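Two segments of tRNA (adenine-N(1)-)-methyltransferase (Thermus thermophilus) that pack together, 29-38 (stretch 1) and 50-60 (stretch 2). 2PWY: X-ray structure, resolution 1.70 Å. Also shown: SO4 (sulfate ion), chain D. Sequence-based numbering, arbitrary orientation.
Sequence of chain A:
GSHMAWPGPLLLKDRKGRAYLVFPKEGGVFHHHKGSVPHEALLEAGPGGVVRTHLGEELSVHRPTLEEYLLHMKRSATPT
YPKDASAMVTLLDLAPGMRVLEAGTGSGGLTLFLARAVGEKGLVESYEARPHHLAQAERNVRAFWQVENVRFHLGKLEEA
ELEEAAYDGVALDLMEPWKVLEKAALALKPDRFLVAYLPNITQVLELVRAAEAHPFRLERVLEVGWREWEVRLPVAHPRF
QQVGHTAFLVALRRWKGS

Stretch 1 (29-38) VFHHHKGSVP
Stretch 2, residues 50-60: VVRTHLGEELS

Each stretch is a hairpin, and the two pack through side chains and one backbone hydrogen bond. In stretch 1, strand 29-30 pairs antiparallel with 37-38: Phe30 N to Val37 O is 2.8 Å and Val37 N to Phe30 O is 2.9 Å. In stretch 2, strand 50-52 pairs with 58-60, with Val51 N to Leu59 O and Leu59 N to Val51 O both 2.9 Å; a type I' turn from His54 to Glu57 closes the end, suited by positive phi at Leu55 (51/46) and Gly56 (77/-1).

Val29 (-135/130, chi1 t) is out of reach. Phe30 (-89/122, chi1 t, chi2 71°) points toward stretch 2, its CE2 3.9 Å from Leu59 CD1, an apolar contact suited to two buried residues. His31 (-96/138, chi1 m) is again too far away to touch.

His32 (-159/146, chi1 t, chi2 -87°) opens a type I turn that ends at Gly35, whose N lies 3.0 Å from His32 O. Leu59 (chi1 m, chi2 t) sets CD2 over one face of the imidazole, 4.2 Å from the centroid and 9° off the normal, a CH-pi contact. Glu57 (chi1 t, chi2 p) brings OE1 to 3.2 Å from His32 CE1. A weak hydrogen bond from Lys34 N to His32 ND1, 3.4 Å, lies within the turn. His33 (-61/-29, chi1 p) starts away, yet its ring end approaches Glu57.

Lys34 (-102/23; chi m, t, t, m) has the largest covered area of either stretch. Its aliphatic carbons pack well: CB is 3.7 Å from Glu57 CB, and CD is 3.8 Å from Leu55 CB. Its carbonyl accepts the hydrogen bond that joins the backbones, His54 N to Lys34 O at 2.9 Å and 152°. The CA atoms of Lys34 and His54 are 5.2 Å apart, those of Gly35 and Thr53 5.5 Å, so the chains run in opposite directions here.

Gly35 (132/126) is required twice over: a CB would be jammed against the preceding carbonyl O and would lie 3.0 Å from His54 CD2. As it stands, Gly35 CA approaches that CD2 to 3.8 Å, at the ring edge. A water bridges the stretches, donating to Gly35 O at 2.8 Å and hydrogen-bonded to Thr53 OG1, also at 2.8 Å.

Ser36 (-78/150, chi1 m) points away. Val37 (-133/127, chi1 t) turns toward stretch 2, where its branched side chain suits an apolar pocket: CG1 meets Val51 CG1 at 3.7 Å, while CG2 lies 3.5 Å from Thr53 CG2 and 3.7 Å from Leu59 CD1. Pro38 (-62/143), out of reach, occupies the N-cap position just before a helix.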

# COMPACT_ATOMS: atom_id res chain seq x y z
N VAL A 29 22.20 -32.44 -19.19
CA VAL A 29 22.51 -31.24 -19.96
C VAL A 29 21.39 -30.21 -19.79
O VAL A 29 20.21 -30.54 -19.94
CB VAL A 29 22.70 -31.57 -21.47
CG1 VAL A 29 22.82 -30.30 -22.30
CG2 VAL A 29 23.91 -32.49 -21.68
N PHE A 30 21.78 -28.99 -19.46
CA PHE A 30 20.84 -27.87 -19.40
C PHE A 30 20.78 -27.24 -20.77
O PHE A 30 21.81 -26.82 -21.30
CB PHE A 30 21.29 -26.83 -18.35
CG PHE A 30 20.43 -25.59 -18.32
CD1 PHE A 30 19.13 -25.64 -17.82
CD2 PHE A 30 20.91 -24.37 -18.81
CE1 PHE A 30 18.33 -24.50 -17.79
CE2 PHE A 30 20.11 -23.22 -18.78
CZ PHE A 30 18.82 -23.29 -18.28
N HIS A 31 19.59 -27.18 -21.35
CA HIS A 31 19.41 -26.61 -22.68
C HIS A 31 18.98 -25.16 -22.58
O HIS A 31 18.15 -24.81 -21.75
CB HIS A 31 18.41 -27.43 -23.50
CG HIS A 31 18.82 -28.85 -23.70
ND1 HIS A 31 19.69 -29.24 -24.70
CD2 HIS A 31 18.51 -29.98 -23.02
CE1 HIS A 31 19.89 -30.54 -24.63
NE2 HIS A 31 19.19 -31.01 -23.61
N HIS A 32 19.58 -24.33 -23.43
CA HIS A 32 19.34 -22.89 -23.39
C HIS A 32 19.70 -22.30 -24.75
O HIS A 32 20.64 -22.77 -25.39
CB HIS A 32 20.18 -22.24 -22.28
CG HIS A 32 19.83 -20.82 -22.01
ND1 HIS A 32 20.40 -19.77 -22.71
CD2 HIS A 32 18.97 -20.26 -21.13
CE1 HIS A 32 19.91 -18.63 -22.26
NE2 HIS A 32 19.04 -18.90 -21.30
N HIS A 33 18.97 -21.27 -25.16
CA HIS A 33 19.08 -20.75 -26.53
C HIS A 33 20.47 -20.22 -26.94
O HIS A 33 20.85 -20.27 -28.12
CB HIS A 33 17.96 -19.75 -26.87
CG HIS A 33 18.14 -18.39 -26.27
ND1 HIS A 33 17.91 -18.12 -24.94
CD2 HIS A 33 18.49 -17.20 -26.84
CE1 HIS A 33 18.14 -16.84 -24.70
NE2 HIS A 33 18.48 -16.26 -25.84
N LYS A 34 21.24 -19.73 -25.97
CA LYS A 34 22.60 -19.27 -26.27
C LYS A 34 23.68 -20.26 -25.86
O LYS A 34 24.84 -19.90 -25.67
CB LYS A 34 22.85 -17.87 -25.69
CG LYS A 34 22.23 -16.74 -26.52
CD LYS A 34 22.96 -15.43 -26.29
CE LYS A 34 22.09 -14.21 -26.56
NZ LYS A 34 21.85 -13.98 -28.01
N GLY A 35 23.31 -21.54 -25.74
CA GLY A 35 24.30 -22.57 -25.47
C GLY A 35 23.89 -23.50 -24.36
O GLY A 35 23.56 -23.06 -23.25
N SER A 36 23.89 -24.80 -24.67
CA SER A 36 23.64 -25.84 -23.68
C SER A 36 24.87 -26.07 -22.81
O SER A 36 26.01 -25.88 -23.26
CB SER A 36 23.21 -27.13 -24.36
OG SER A 36 21.95 -26.97 -24.98
N VAL A 37 24.64 -26.46 -21.56
CA VAL A 37 25.71 -26.61 -20.58
C VAL A 37 25.56 -27.95 -19.87
O VAL A 37 24.48 -28.22 -19.33
CB VAL A 37 25.68 -25.46 -19.53
CG1 VAL A 37 26.80 -25.62 -18.50
CG2 VAL A 37 25.80 -24.09 -20.21
N PRO A 38 26.63 -28.78 -19.84
CA PRO A 38 26.56 -30.03 -19.08
C PRO A 38 26.35 -29.73 -17.61
O PRO A 38 26.89 -28.75 -17.08
CB PRO A 38 27.95 -30.67 -19.29
CG PRO A 38 28.59 -29.92 -20.39
CD PRO A 38 27.94 -28.58 -20.49
N VAL A 50 29.65 -18.82 -12.18
CA VAL A 50 29.02 -18.57 -13.48
C VAL A 50 29.53 -19.54 -14.54
O VAL A 50 30.63 -20.09 -14.41
CB VAL A 50 29.21 -17.10 -13.99
CG1 VAL A 50 28.63 -16.08 -13.03
CG2 VAL A 50 30.69 -16.79 -14.28
N VAL A 51 28.71 -19.77 -15.57
CA VAL A 51 29.14 -20.49 -16.76
C VAL A 51 28.91 -19.56 -17.95
O VAL A 51 27.77 -19.17 -18.23
CB VAL A 51 28.38 -21.84 -16.95
CG1 VAL A 51 28.86 -22.54 -18.23
CG2 VAL A 51 28.56 -22.77 -15.73
N ARG A 52 30.00 -19.20 -18.63
CA ARG A 52 29.90 -18.34 -19.81
C ARG A 52 29.50 -19.17 -21.03
O ARG A 52 30.10 -20.22 -21.31
CB ARG A 52 31.25 -17.67 -20.11
CG ARG A 52 31.78 -16.72 -19.04
CD ARG A 52 32.95 -15.91 -19.62
NE ARG A 52 34.10 -16.75 -19.96
CZ ARG A 52 35.00 -16.47 -20.90
NH1 ARG A 52 34.90 -15.36 -21.63
NH2 ARG A 52 36.02 -17.30 -21.12
N THR A 53 28.49 -18.72 -21.76
CA THR A 53 28.12 -19.41 -23.00
C THR A 53 28.32 -18.50 -24.22
O THR A 53 29.34 -17.80 -24.29
CB THR A 53 26.70 -20.02 -22.91
OG1 THR A 53 25.75 -18.98 -22.72
CG2 THR A 53 26.60 -20.99 -21.72
N HIS A 54 27.38 -18.51 -25.17
CA HIS A 54 27.56 -17.78 -26.43
C HIS A 54 27.00 -16.37 -26.43
O HIS A 54 26.09 -16.05 -25.66
CB HIS A 54 26.94 -18.55 -27.60
CG HIS A 54 27.57 -19.88 -27.83
ND1 HIS A 54 28.84 -20.01 -28.34
CD2 HIS A 54 27.11 -21.13 -27.61
CE1 HIS A 54 29.14 -21.30 -28.44
NE2 HIS A 54 28.10 -22.00 -27.99
N LEU A 55 27.57 -15.53 -27.31
CA LEU A 55 27.08 -14.18 -27.57
C LEU A 55 26.86 -13.34 -26.31
O LEU A 55 25.82 -12.68 -26.15
CB LEU A 55 25.81 -14.24 -28.43
CG LEU A 55 26.00 -14.96 -29.78
CD1 LEU A 55 24.67 -15.20 -30.47
CD2 LEU A 55 26.95 -14.18 -30.68
N GLY A 56 27.85 -13.37 -25.41
CA GLY A 56 27.81 -12.60 -24.17
C GLY A 56 26.93 -13.16 -23.06
O GLY A 56 26.85 -12.58 -21.96
N GLU A 57 26.25 -14.28 -23.33
CA GLU A 57 25.40 -14.93 -22.33
C GLU A 57 26.24 -15.51 -21.20
O GLU A 57 27.38 -15.95 -21.40
CB GLU A 57 24.52 -16.00 -22.97
CG GLU A 57 23.53 -16.70 -22.03
CD GLU A 57 22.49 -15.77 -21.43
OE1 GLU A 57 21.34 -15.74 -21.93
OE2 GLU A 57 22.82 -15.05 -20.46
N GLU A 58 25.65 -15.50 -20.01
CA GLU A 58 26.29 -15.99 -18.81
C GLU A 58 25.18 -16.50 -17.90
O GLU A 58 24.22 -15.79 -17.61
CB GLU A 58 27.08 -14.86 -18.15
CG GLU A 58 27.89 -15.28 -16.95
CD GLU A 58 28.90 -14.23 -16.57
OE1 GLU A 58 28.57 -13.34 -15.75
OE2 GLU A 58 30.02 -14.30 -17.10
N LEU A 59 25.32 -17.75 -17.48
CA LEU A 59 24.39 -18.36 -16.54
C LEU A 59 24.98 -18.27 -15.14
O LEU A 59 26.03 -18.86 -14.87
CB LEU A 59 24.13 -19.82 -16.92
CG LEU A 59 23.61 -20.04 -18.34
CD1 LEU A 59 23.56 -21.51 -18.68
CD2 LEU A 59 22.23 -19.39 -18.54
N SER A 60 24.30 -17.56 -14.25
CA SER A 60 24.78 -17.49 -12.88
C SER A 60 24.19 -18.68 -12.15
O SER A 60 23.01 -19.02 -12.34
CB SER A 60 24.38 -16.18 -12.21
OG SER A 60 22.98 -16.03 -12.23
S SO4 D . 38.16 -15.56 -23.73
O1 SO4 D . 37.38 -15.65 -24.96
O2 SO4 D . 39.57 -15.42 -24.08
O3 SO4 D . 37.73 -14.39 -22.96
O4 SO4 D . 37.99 -16.78 -22.94
O HOH W 1 23.31 -20.41 -22.55